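Local coordinates for protein intron-associated endonuclease 1 (Enterobacteria phage T4, PDB 1MK0) that probably cleaves DNA as the GIY-YIG catalytic domain of the phage T4 intron endonuclease I-TevI, at residues I72-A75 with N76-K80; E81-S84 with K85-G88; I64-K68 with D69-E73. The protein carries 1 engineered substitution. All coordinates share one frame; numbering follows the deposited sequence.

Contact 1: residues I72-A75 with N76-K80; sequences IERA and NFWIK. Engineered in segment 72-75: Ala75 (natural residue Glu).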
ATOM      1  N   ILE A  72      -2.173   1.551  12.989  1.00 10.76           N
ATOM      2  CA  ILE A  72      -1.845   2.927  12.643  1.00 11.11           C
ATOM      3  C   ILE A  72      -0.398   3.272  12.994  1.00 10.09           C
ATOM      4  O   ILE A  72       0.326   3.847  12.178  1.00  9.83           O
ATOM      5  CB  ILE A  72      -2.812   3.918  13.332  1.00 12.48           C
ATOM      6  CG1 ILE A  72      -4.222   3.734  12.756  1.00 14.19           C
ATOM      7  CG2 ILE A  72      -2.339   5.346  13.125  1.00 12.87           C
ATOM      8  CD1 ILE A  72      -5.270   4.631  13.374  1.00 18.22           C
ATOM      9  N   GLU A  73       0.037   2.901  14.192  1.00 11.38           N
ATOM     10  CA  GLU A  73       1.404   3.197  14.602  1.00 11.99           C
ATOM     11  C   GLU A  73       2.437   2.520  13.709  1.00 11.05           C
ATOM     12  O   GLU A  73       3.401   3.150  13.276  1.00 11.90           O
ATOM     13  CB  GLU A  73       1.639   2.772  16.050  1.00 12.62           C
ATOM     14  CG  GLU A  73       3.029   3.138  16.550  1.00 16.95           C
ATOM     15  CD  GLU A  73       3.245   2.792  18.008  1.00 18.74           C
ATOM     16  OE1 GLU A  73       2.357   3.098  18.832  1.00 19.20           O
ATOM     17  OE2 GLU A  73       4.310   2.227  18.330  1.00 19.26           O
ATOM     18  N   ARG A  74       2.233   1.237  13.432  1.00 11.01           N
ATOM     19  CA  ARG A  74       3.167   0.492  12.598  1.00 11.01           C
ATOM     20  C   ARG A  74       3.104   0.899  11.133  1.00 10.55           C
ATOM     21  O   ARG A  74       4.123   0.900  10.442  1.00 11.02           O
ATOM     22  CB  ARG A  74       2.927  -1.013  12.746  1.00 11.87           C
ATOM     23  CG  ARG A  74       3.185  -1.517  14.159  1.00 13.21           C
ATOM     24  CD  ARG A  74       4.564  -1.086  14.650  1.00 13.29           C
ATOM     25  NE  ARG A  74       5.643  -1.721  13.902  1.00 11.18           N
ATOM     26  CZ  ARG A  74       6.907  -1.310  13.928  1.00 14.15           C
ATOM     27  NH1 ARG A  74       7.252  -0.259  14.657  1.00 12.69           N
ATOM     28  NH2 ARG A  74       7.835  -1.961  13.239  1.00 13.52           N
ATOM     29  N   ALA A  75       1.911   1.235  10.650  1.00 10.30           N
ATOM     30  CA  ALA A  75       1.776   1.668   9.264  1.00 10.23           C
ATOM     31  C   ALA A  75       2.544   2.979   9.098  1.00 10.62           C
ATOM     32  O   ALA A  75       3.284   3.159   8.129  1.00 10.23           O
ATOM     33  CB  ALA A  75       0.310   1.868   8.912  1.00 10.50           C
ATOM     34  N   ASN A  76       2.374   3.896  10.048  1.00  9.20           N
ATOM     35  CA  ASN A  76       3.077   5.173   9.967  1.00 10.09           C
ATOM     36  C   ASN A  76       4.575   4.997  10.115  1.00 10.07           C
ATOM     37  O   ASN A  76       5.352   5.744   9.524  1.00 10.08           O
ATOM     38  CB  ASN A  76       2.556   6.157  11.011  1.00  9.50           C
ATOM     39  CG  ASN A  76       1.264   6.816  10.584  1.00 11.52           C
ATOM     40  OD1 ASN A  76       1.063   7.091   9.400  1.00 12.99           O
ATOM     41  ND2 ASN A  76       0.391   7.094  11.540  1.00 12.41           N
ATOM     42  N   PHE A  77       4.988   4.009  10.901  1.00  9.27           N
ATOM     43  CA  PHE A  77       6.411   3.751  11.062  1.00 10.77           C
ATOM     44  C   PHE A  77       7.007   3.424   9.698  1.00 11.53           C
ATOM     45  O   PHE A  77       8.019   3.997   9.300  1.00 12.20           O
ATOM     46  CB  PHE A  77       6.660   2.561  11.990  1.00 12.36           C
ATOM     47  CG  PHE A  77       8.087   2.094  11.984  1.00 12.48           C
ATOM     48  CD1 PHE A  77       9.068   2.808  12.664  1.00 14.63           C
ATOM     49  CD2 PHE A  77       8.465   0.981  11.239  1.00 12.95           C
ATOM     50  CE1 PHE A  77      10.403   2.423  12.598  1.00 14.47           C
ATOM     51  CE2 PHE A  77       9.793   0.587  11.166  1.00 13.53           C
ATOM     52  CZ  PHE A  77      10.768   1.312  11.847  1.00 15.04           C
ATOM     53  N   TRP A  78       6.377   2.493   8.986  1.00 10.93           N
ATOM     54  CA  TRP A  78       6.871   2.089   7.676  1.00  9.91           C
ATOM     55  C   TRP A  78       6.763   3.163   6.606  1.00 10.77           C
ATOM     56  O   TRP A  78       7.619   3.239   5.726  1.00  9.22           O
ATOM     57  CB  TRP A  78       6.177   0.802   7.226  1.00  9.09           C
ATOM     58  CG  TRP A  78       6.700  -0.384   7.979  1.00 10.60           C
ATOM     59  CD1 TRP A  78       6.024  -1.159   8.879  1.00 10.08           C
ATOM     60  CD2 TRP A  78       8.039  -0.885   7.944  1.00 11.14           C
ATOM     61  NE1 TRP A  78       6.865  -2.112   9.409  1.00 10.45           N
ATOM     62  CE2 TRP A  78       8.109  -1.964   8.852  1.00 11.91           C
ATOM     63  CE3 TRP A  78       9.191  -0.522   7.232  1.00 12.60           C
ATOM     64  CZ2 TRP A  78       9.287  -2.685   9.069  1.00 11.17           C
ATOM     65  CZ3 TRP A  78      10.362  -1.238   7.448  1.00 13.71           C
ATOM     66  CH2 TRP A  78      10.400  -2.308   8.361  1.00 12.89           C
ATOM     67  N   ILE A  79       5.724   3.990   6.672  1.00  9.72           N
ATOM     68  CA  ILE A  79       5.567   5.068   5.698  1.00  9.65           C
ATOM     69  C   ILE A  79       6.755   6.017   5.825  1.00 11.98           C
ATOM     70  O   ILE A  79       7.318   6.464   4.830  1.00 11.91           O
ATOM     71  CB  ILE A  79       4.263   5.860   5.935  1.00  7.92           C
ATOM     72  CG1 ILE A  79       3.061   5.024   5.494  1.00  8.34           C
ATOM     73  CG2 ILE A  79       4.296   7.179   5.166  1.00  9.20           C
ATOM     74  CD1 ILE A  79       1.727   5.654   5.840  1.00  9.08           C
ATOM     75  N   LYS A  80       7.142   6.311   7.062  1.00 12.32           N
ATOM     76  CA  LYS A  80       8.264   7.203   7.308  1.00 13.38           C
ATOM     77  C   LYS A  80       9.588   6.497   7.024  1.00 13.72           C
ATOM     78  O   LYS A  80      10.486   7.063   6.401  1.00 13.16           O
ATOM     79  CB  LYS A  80       8.229   7.691   8.757  1.00 16.12           C
ATOM     80  CG  LYS A  80       9.276   8.742   9.088  1.00 19.80           C
ATOM     81  CD  LYS A  80       9.057   9.304  10.481  1.00 22.59           C
ATOM     82  CE  LYS A  80      10.038  10.423  10.786  1.00 24.08           C
ATOM     83  NZ  LYS A  80       9.769  11.028  12.120  1.00 26.77           N
TER

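Contact 2: residues E81-S84 with K85-G88; sequences ELNS and KING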
ATOM      1  N   GLU A  81       9.701   5.254   7.477  1.00 13.10           N
ATOM      2  CA  GLU A  81      10.918   4.476   7.285  1.00 14.40           C
ATOM      3  C   GLU A  81      11.268   4.331   5.809  1.00 13.62           C
ATOM      4  O   GLU A  81      12.435   4.445   5.421  1.00 14.94           O
ATOM      5  CB  GLU A  81      10.750   3.089   7.911  1.00 15.50           C
ATOM      6  CG  GLU A  81      12.004   2.230   7.893  1.00 16.73           C
ATOM      7  CD  GLU A  81      13.079   2.726   8.847  1.00 18.63           C
ATOM      8  OE1 GLU A  81      14.177   2.132   8.858  1.00 20.16           O
ATOM      9  OE2 GLU A  81      12.831   3.704   9.588  1.00 20.01           O
ATOM     10  N   LEU A  82      10.251   4.089   4.987  1.00 13.66           N
ATOM     11  CA  LEU A  82      10.447   3.910   3.556  1.00 12.53           C
ATOM     12  C   LEU A  82      10.222   5.193   2.763  1.00 11.97           C
ATOM     13  O   LEU A  82      10.259   5.181   1.531  1.00 13.98           O
ATOM     14  CB  LEU A  82       9.526   2.798   3.041  1.00 10.58           C
ATOM     15  CG  LEU A  82       9.661   1.459   3.776  1.00 10.42           C
ATOM     16  CD1 LEU A  82       8.753   0.424   3.124  1.00 11.62           C
ATOM     17  CD2 LEU A  82      11.108   0.988   3.740  1.00 12.88           C
ATOM     18  N   ASN A  83       9.992   6.293   3.476  1.00 12.20           N
ATOM     19  CA  ASN A  83       9.785   7.602   2.850  1.00 12.90           C
ATOM     20  C   ASN A  83       8.785   7.478   1.701  1.00 12.75           C
ATOM     21  O   ASN A  83       8.988   8.035   0.621  1.00 10.55           O
ATOM     22  CB  ASN A  83      11.136   8.115   2.333  1.00 15.87           C
ATOM     23  CG  ASN A  83      11.093   9.568   1.920  1.00 20.06           C
ATOM     24  OD1 ASN A  83      10.559  10.412   2.639  1.00 20.26           O
ATOM     25  ND2 ASN A  83      11.674   9.873   0.764  1.00 23.81           N
ATOM     26  N   SER A  84       7.689   6.767   1.957  1.00 10.94           N
ATOM     27  CA  SER A  84       6.681   6.514   0.932  1.00 10.69           C
ATOM     28  C   SER A  84       5.719   7.644   0.577  1.00 10.22           C
ATOM     29  O   SER A  84       4.829   7.459  -0.249  1.00 11.78           O
ATOM     30  CB  SER A  84       5.887   5.250   1.290  1.00 10.20           C
ATOM     31  OG  SER A  84       5.063   5.455   2.424  1.00  9.68           O
ATOM     32  N   LYS A  85       5.882   8.809   1.196  1.00 10.87           N
ATOM     33  CA  LYS A  85       5.029   9.945   0.861  1.00 10.96           C
ATOM     34  C   LYS A  85       5.817  10.802  -0.128  1.00 12.55           C
ATOM     35  O   LYS A  85       5.393  11.021  -1.262  1.00 11.75           O
ATOM     36  CB  LYS A  85       4.678  10.740   2.122  1.00 12.11           C
ATOM     37  CG  LYS A  85       3.775   9.965   3.074  1.00 13.89           C
ATOM     38  CD  LYS A  85       3.826  10.495   4.499  1.00 21.61           C
ATOM     39  CE  LYS A  85       3.259  11.887   4.620  1.00 22.56           C
ATOM     40  NZ  LYS A  85       3.199  12.305   6.047  1.00 24.75           N
ATOM     41  N   ILE A  86       6.987  11.261   0.297  1.00 12.92           N
ATOM     42  CA  ILE A  86       7.838  12.076  -0.558  1.00 12.87           C
ATOM     43  C   ILE A  86       8.349  11.285  -1.763  1.00 14.31           C
ATOM     44  O   ILE A  86       8.351  11.788  -2.888  1.00 15.28           O
ATOM     45  CB  ILE A  86       9.046  12.615   0.239  1.00 12.21           C
ATOM     46  CG1 ILE A  86       8.557  13.588   1.310  1.00 14.81           C
ATOM     47  CG2 ILE A  86      10.050  13.280  -0.697  1.00 13.34           C
ATOM     48  CD1 ILE A  86       9.649  14.048   2.260  1.00 15.38           C
ATOM     49  N   ASN A  87       8.768  10.044  -1.525  1.00 13.77           N
ATOM     50  CA  ASN A  87       9.312   9.198  -2.583  1.00 14.87           C
ATOM     51  C   ASN A  87       8.496   7.934  -2.830  1.00 14.29           C
ATOM     52  O   ASN A  87       9.032   6.916  -3.269  1.00 16.88           O
ATOM     53  CB  ASN A  87      10.759   8.820  -2.240  1.00 17.33           C
ATOM     54  CG  ASN A  87      11.430   8.009  -3.334  1.00 20.90           C
ATOM     55  OD1 ASN A  87      11.459   8.420  -4.494  1.00 22.81           O
ATOM     56  ND2 ASN A  87      11.976   6.853  -2.968  1.00 23.44           N
ATOM     57  N   GLY A  88       7.200   7.998  -2.560  1.00 10.57           N
ATOM     58  CA  GLY A  88       6.362   6.833  -2.762  1.00 10.28           C
ATOM     59  C   GLY A  88       4.966   7.173  -3.236  1.00  9.35           C
ATOM     60  O   GLY A  88       4.718   8.275  -3.730  1.00 10.89           O
TER
HETATM   61  O   HOH W   1       7.791  10.341   3.096  1.00 12.29           O

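Contact 3: residues I64-K68 with D69-E73; sequences IPYEK and DLIIE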
ATOM      1  N   ILE A  64       0.886  -8.686  11.666  1.00  9.56           N
ATOM      2  CA  ILE A  64       0.454  -8.338  13.013  1.00  9.90           C
ATOM      3  C   ILE A  64      -1.067  -8.274  13.026  1.00  9.18           C
ATOM      4  O   ILE A  64      -1.693  -8.162  11.973  1.00  7.88           O
ATOM      5  CB  ILE A  64       1.017  -6.961  13.466  1.00 10.64           C
ATOM      6  CG1 ILE A  64       0.586  -5.862  12.489  1.00 12.31           C
ATOM      7  CG2 ILE A  64       2.530  -7.031  13.582  1.00 13.07           C
ATOM      8  CD1 ILE A  64       1.108  -4.486  12.852  1.00 10.15           C
ATOM      9  N   PRO A  65      -1.681  -8.353  14.216  1.00  9.00           N
ATOM     10  CA  PRO A  65      -3.144  -8.299  14.332  1.00  9.79           C
ATOM     11  C   PRO A  65      -3.707  -7.003  13.763  1.00  9.37           C
ATOM     12  O   PRO A  65      -3.111  -5.934  13.917  1.00  9.90           O
ATOM     13  CB  PRO A  65      -3.375  -8.409  15.836  1.00 10.72           C
ATOM     14  CG  PRO A  65      -2.224  -9.256  16.286  1.00 11.31           C
ATOM     15  CD  PRO A  65      -1.067  -8.652  15.521  1.00  9.94           C
ATOM     16  N   TYR A  66      -4.857  -7.103  13.105  1.00  9.58           N
ATOM     17  CA  TYR A  66      -5.493  -5.933  12.517  1.00 10.65           C
ATOM     18  C   TYR A  66      -6.316  -5.210  13.584  1.00 11.70           C
ATOM     19  O   TYR A  66      -7.546  -5.314  13.633  1.00 12.72           O
ATOM     20  CB  TYR A  66      -6.367  -6.355  11.333  1.00 10.01           C
ATOM     21  CG  TYR A  66      -6.848  -5.210  10.470  1.00 10.13           C
ATOM     22  CD1 TYR A  66      -8.164  -4.758  10.552  1.00 11.16           C
ATOM     23  CD2 TYR A  66      -5.995  -4.586   9.562  1.00 12.12           C
ATOM     24  CE1 TYR A  66      -8.621  -3.718   9.751  1.00 13.18           C
ATOM     25  CE2 TYR A  66      -6.441  -3.540   8.754  1.00 11.66           C
ATOM     26  CZ  TYR A  66      -7.758  -3.112   8.856  1.00 11.52           C
ATOM     27  OH  TYR A  66      -8.221  -2.085   8.062  1.00 11.82           O
ATOM     28  N   GLU A  67      -5.605  -4.500  14.453  1.00 10.63           N
ATOM     29  CA  GLU A  67      -6.201  -3.735  15.540  1.00 12.10           C
ATOM     30  C   GLU A  67      -5.762  -2.286  15.348  1.00 13.43           C
ATOM     31  O   GLU A  67      -4.575  -2.004  15.197  1.00 12.48           O
ATOM     32  CB  GLU A  67      -5.714  -4.268  16.889  1.00 11.70           C
ATOM     33  CG  GLU A  67      -6.124  -5.707  17.189  1.00 12.43           C
ATOM     34  CD  GLU A  67      -7.630  -5.883  17.315  1.00 11.16           C
ATOM     35  OE1 GLU A  67      -8.295  -4.963  17.835  1.00 14.26           O
ATOM     36  OE2 GLU A  67      -8.147  -6.946  16.911  1.00 13.98           O
ATOM     37  N   LYS A  68      -6.726  -1.370  15.363  1.00 15.08           N
ATOM     38  CA  LYS A  68      -6.447   0.042  15.131  1.00 15.35           C
ATOM     39  C   LYS A  68      -5.192   0.631  15.757  1.00 17.22           C
ATOM     40  O   LYS A  68      -4.334   1.157  15.047  1.00 17.92           O
ATOM     41  CB  LYS A  68      -7.649   0.900  15.528  1.00 15.65           C
ATOM     42  CG  LYS A  68      -7.467   2.362  15.142  1.00 17.91           C
ATOM     43  CD  LYS A  68      -8.775   3.130  15.129  1.00 20.47           C
ATOM     44  CE  LYS A  68      -8.557   4.544  14.604  1.00 21.62           C
ATOM     45  NZ  LYS A  68      -9.835   5.294  14.435  1.00 24.13           N
ATOM     46  N   ASP A  69      -5.080   0.565  17.077  1.00 17.17           N
ATOM     47  CA  ASP A  69      -3.911   1.128  17.736  1.00 20.24           C
ATOM     48  C   ASP A  69      -2.599   0.637  17.134  1.00 19.06           C
ATOM     49  O   ASP A  69      -1.766   1.445  16.711  1.00 20.41           O
ATOM     50  CB  ASP A  69      -3.950   0.833  19.236  1.00 24.95           C
ATOM     51  CG  ASP A  69      -4.896   1.753  19.980  1.00 30.91           C
ATOM     52  OD1 ASP A  69      -4.727   2.989  19.870  1.00 34.02           O
ATOM     53  OD2 ASP A  69      -5.805   1.251  20.672  1.00 34.18           O
ATOM     54  N   LEU A  70      -2.426  -0.680  17.074  1.00 14.18           N
ATOM     55  CA  LEU A  70      -1.205  -1.273  16.533  1.00 11.92           C
ATOM     56  C   LEU A  70      -0.971  -0.929  15.069  1.00  9.88           C
ATOM     57  O   LEU A  70       0.122  -0.520  14.688  1.00  9.63           O
ATOM     58  CB  LEU A  70      -1.243  -2.799  16.651  1.00 13.52           C
ATOM     59  CG  LEU A  70      -1.342  -3.471  18.019  1.00 15.89           C
ATOM     60  CD1 LEU A  70      -1.303  -4.981  17.817  1.00 17.37           C
ATOM     61  CD2 LEU A  70      -0.199  -3.025  18.918  1.00 16.03           C
ATOM     62  N   ILE A  71      -2.006  -1.103  14.257  1.00 10.37           N
ATOM     63  CA  ILE A  71      -1.907  -0.862  12.822  1.00 10.35           C
ATOM     64  C   ILE A  71      -1.506   0.551  12.427  1.00 10.79           C
ATOM     65  O   ILE A  71      -0.597   0.734  11.617  1.00 12.01           O
ATOM     66  CB  ILE A  71      -3.232  -1.234  12.120  1.00 10.16           C
ATOM     67  CG1 ILE A  71      -3.428  -2.754  12.172  1.00 10.88           C
ATOM     68  CG2 ILE A  71      -3.228  -0.743  10.679  1.00 10.92           C
ATOM     69  CD1 ILE A  71      -2.435  -3.547  11.321  1.00 10.91           C
ATOM     70  N   ILE A  72      -2.173   1.551  12.989  1.00 10.76           N
ATOM     71  CA  ILE A  72      -1.845   2.927  12.643  1.00 11.11           C
ATOM     72  C   ILE A  72      -0.398   3.272  12.994  1.00 10.09           C
ATOM     73  O   ILE A  72       0.326   3.847  12.178  1.00  9.83           O
ATOM     74  CB  ILE A  72      -2.812   3.918  13.332  1.00 12.48           C
ATOM     75  CG1 ILE A  72      -4.222   3.734  12.756  1.00 14.19           C
ATOM     76  CG2 ILE A  72      -2.339   5.346  13.125  1.00 12.87           C
ATOM     77  CD1 ILE A  72      -5.270   4.631  13.374  1.00 18.22           C
ATOM     78  N   GLU A  73       0.037   2.901  14.192  1.00 11.38           N
ATOM     79  CA  GLU A  73       1.404   3.197  14.602  1.00 11.99           C
ATOM     80  C   GLU A  73       2.437   2.520  13.709  1.00 11.05           C
ATOM     81  O   GLU A  73       3.401   3.150  13.276  1.00 11.90           O
ATOM     82  CB  GLU A  73       1.639   2.772  16.050  1.00 12.62           C
ATOM     83  CG  GLU A  73       3.029   3.138  16.550  1.00 16.95           C
ATOM     84  CD  GLU A  73       3.245   2.792  18.008  1.00 18.74           C
ATOM     85  OE1 GLU A  73       2.357   3.098  18.832  1.00 19.20           O
ATOM     86  OE2 GLU A  73       4.310   2.227  18.330  1.00 19.26           O
TER

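Contact 1: residues I72-A75 with N76-K80
Arg74 and Phe77, one turn apart on helix 68-81, lie side by side and point the same way, the guanidinium resting nearly flat on the ring with 17° between the planes. The arginine covers one face of the phenyl off-centre, NH1 sitting toward the rim and Arg74 NH2 coming 3.6 Å from Phe77 CD2. This is an offset cation-pi stack, Arg74 CZ lying 4.4 Å from the centroid of the Phe77 ring. Bends at chi2 (-52°) and chi3 (-67°) fold the arginine chain back over the phenyl. Trp78 stands across Phe77: Phe77 CE2 lies over the centre of the indole face, and Trp78 NE1 sits at the edge of the phenyl ring. Glu62 OE2 then receives both a salt bridge from Arg74 NH2 and the indole N-H, so one carboxylate oxygen helps fix the positions of two flat groups.

Helix 68-81 packs against the three-stranded antiparallel sheet of the GIY-YIG fold, with Ala75 and Trp78 reaching Ile5. Ala75 is an engineered residue (Glu in the natural sequence). The carbonyl O of Ala75 accepts Ile79 N at 3.0 Å in the regular i to i+4 pattern. Around the helix, Ile72 and Asn76 run alongside each other; Ile72 CG2 touches ND2 of Asn76 at 3.6 Å, while Asn76 OD1 takes the backbone N-H of Ala94.

Contact 2: residues E81-S84 with K85-G88
Asn83 has its CG swung anti to the backbone N (chi1 -168°), which lays the amide against Ile86 and Asn87. Asn87 has the same kind of first torsion (-176°), and the two side chains cross at about a right angle. Both ends of the Asn83 amide rest on carbon: Asn83 ND2 comes 3.3 Å from Asn87 CB, and Asn83 OD1 lies 3.6 Å from Ile86 CB. A water bridges the gap, donating to Asn83 OD1 at 2.8 Å and accepting the N-H of Ile86 at 3.1 Å, so that the side-chain oxygen and a turn N-H share one bridge.

Asn83 is the first residue to leave the helical conformation after helix 68-81; with its positive phi and two bonds back into the last turn it closes a Schellman motif. Beyond it the chain winds into a tight turn, where Asn83 O accepts Asn87 N at 2.9 Å (N-H...O angle 146°). The turn brings the CA atoms of Ser84 and Gly88 to 3.7 Å and the O of Ser84 to 3.0 Å from Gly88 C. Ser84 is buried against Val16 and Val18 of strand 16-21, with OG hydrogen-bonded to Asn90 OD1. The polar ends of Lys85 and Asn87 reach beyond the turn, Lys85 NZ to Asp93 in a salt bridge and Asn87 OD1 to Lys15.

Contact 3: residues I64-K68 with D69-E73
Ile71 meets Ile64 and Tyr66 in apolar contacts at the start of helix 68-81. Its CD1 lies 4.0 Å from CD1 of Ile64, the two branched chains passing each other at a slant. Ile64 reaches it because CG1 occupies the crowded position between backbone N and carbonyl carbon (chi1 58°). Ile71 CG1 approaches Tyr66 CD2 to 4.1 Å, obliquely to the ring. A little apart, Pro65 CD rests on Leu70 CD1 at 4.3 Å, a looser touch near the surface. Lys68 and Ile72 run side by side in the same direction; the lysine chain is extended beyond CG, and Lys68 CE meets CD1 of Ile72 at 3.5 Å, a contact of its aliphatic part.

The polar contacts belong to the backbone. Tyr66 is the centre of an inverse gamma turn, closed by a weak bond from Glu67 N to Pro65 O, and Glu67 then occupies the N-cap position. Ile71 CD1 also lies against the carbonyl oxygen of Pro65. The first helical bonds follow at once: Glu67 O accepts Ile71 N at 2.9 Å, an almost straight bond (175°), and Lys68 O accepts Ile72 N at 3.0 Å.

Outside partners hold the tyrosine: its ring stacks with Phe96 and its OH is hydrogen-bonded to Gly97 N, while Ile71 also touches Ile5 and Ser20 of the sheet. The chemistry thus divides the junction between strand 56-63 and the helix: main-chain bonds run through the first turn, and the hydrocarbon of Ile71 joins the incoming loop to the sheet.

The three contacts follow helix 68-81 from start to finish: contact 3 covers the loop leading in and the first turn, contact 1 the turns that follow and contact 2 the loop that leaves it. Contacts 3 and 1, with centres about 10 Å apart, share Ile72 and Glu73, and Arg74 CG packs on Ile64 CD1 at 3.9 Å. Contacts 1 and 2, about 11 Å between centres, meet where Ile79 O probably accepts Ser84 N (2.9 Å). Contacts 2 and 3 stay separate, nearest atoms about 9 Å apart. Contact 1 carries the engineered Ala75. A bound citrate, probably from the crystallisation liquor, lies about 5 Å from the Ile79 side chain; the Tyr66 side chain is about 6 Å from a bound citrate.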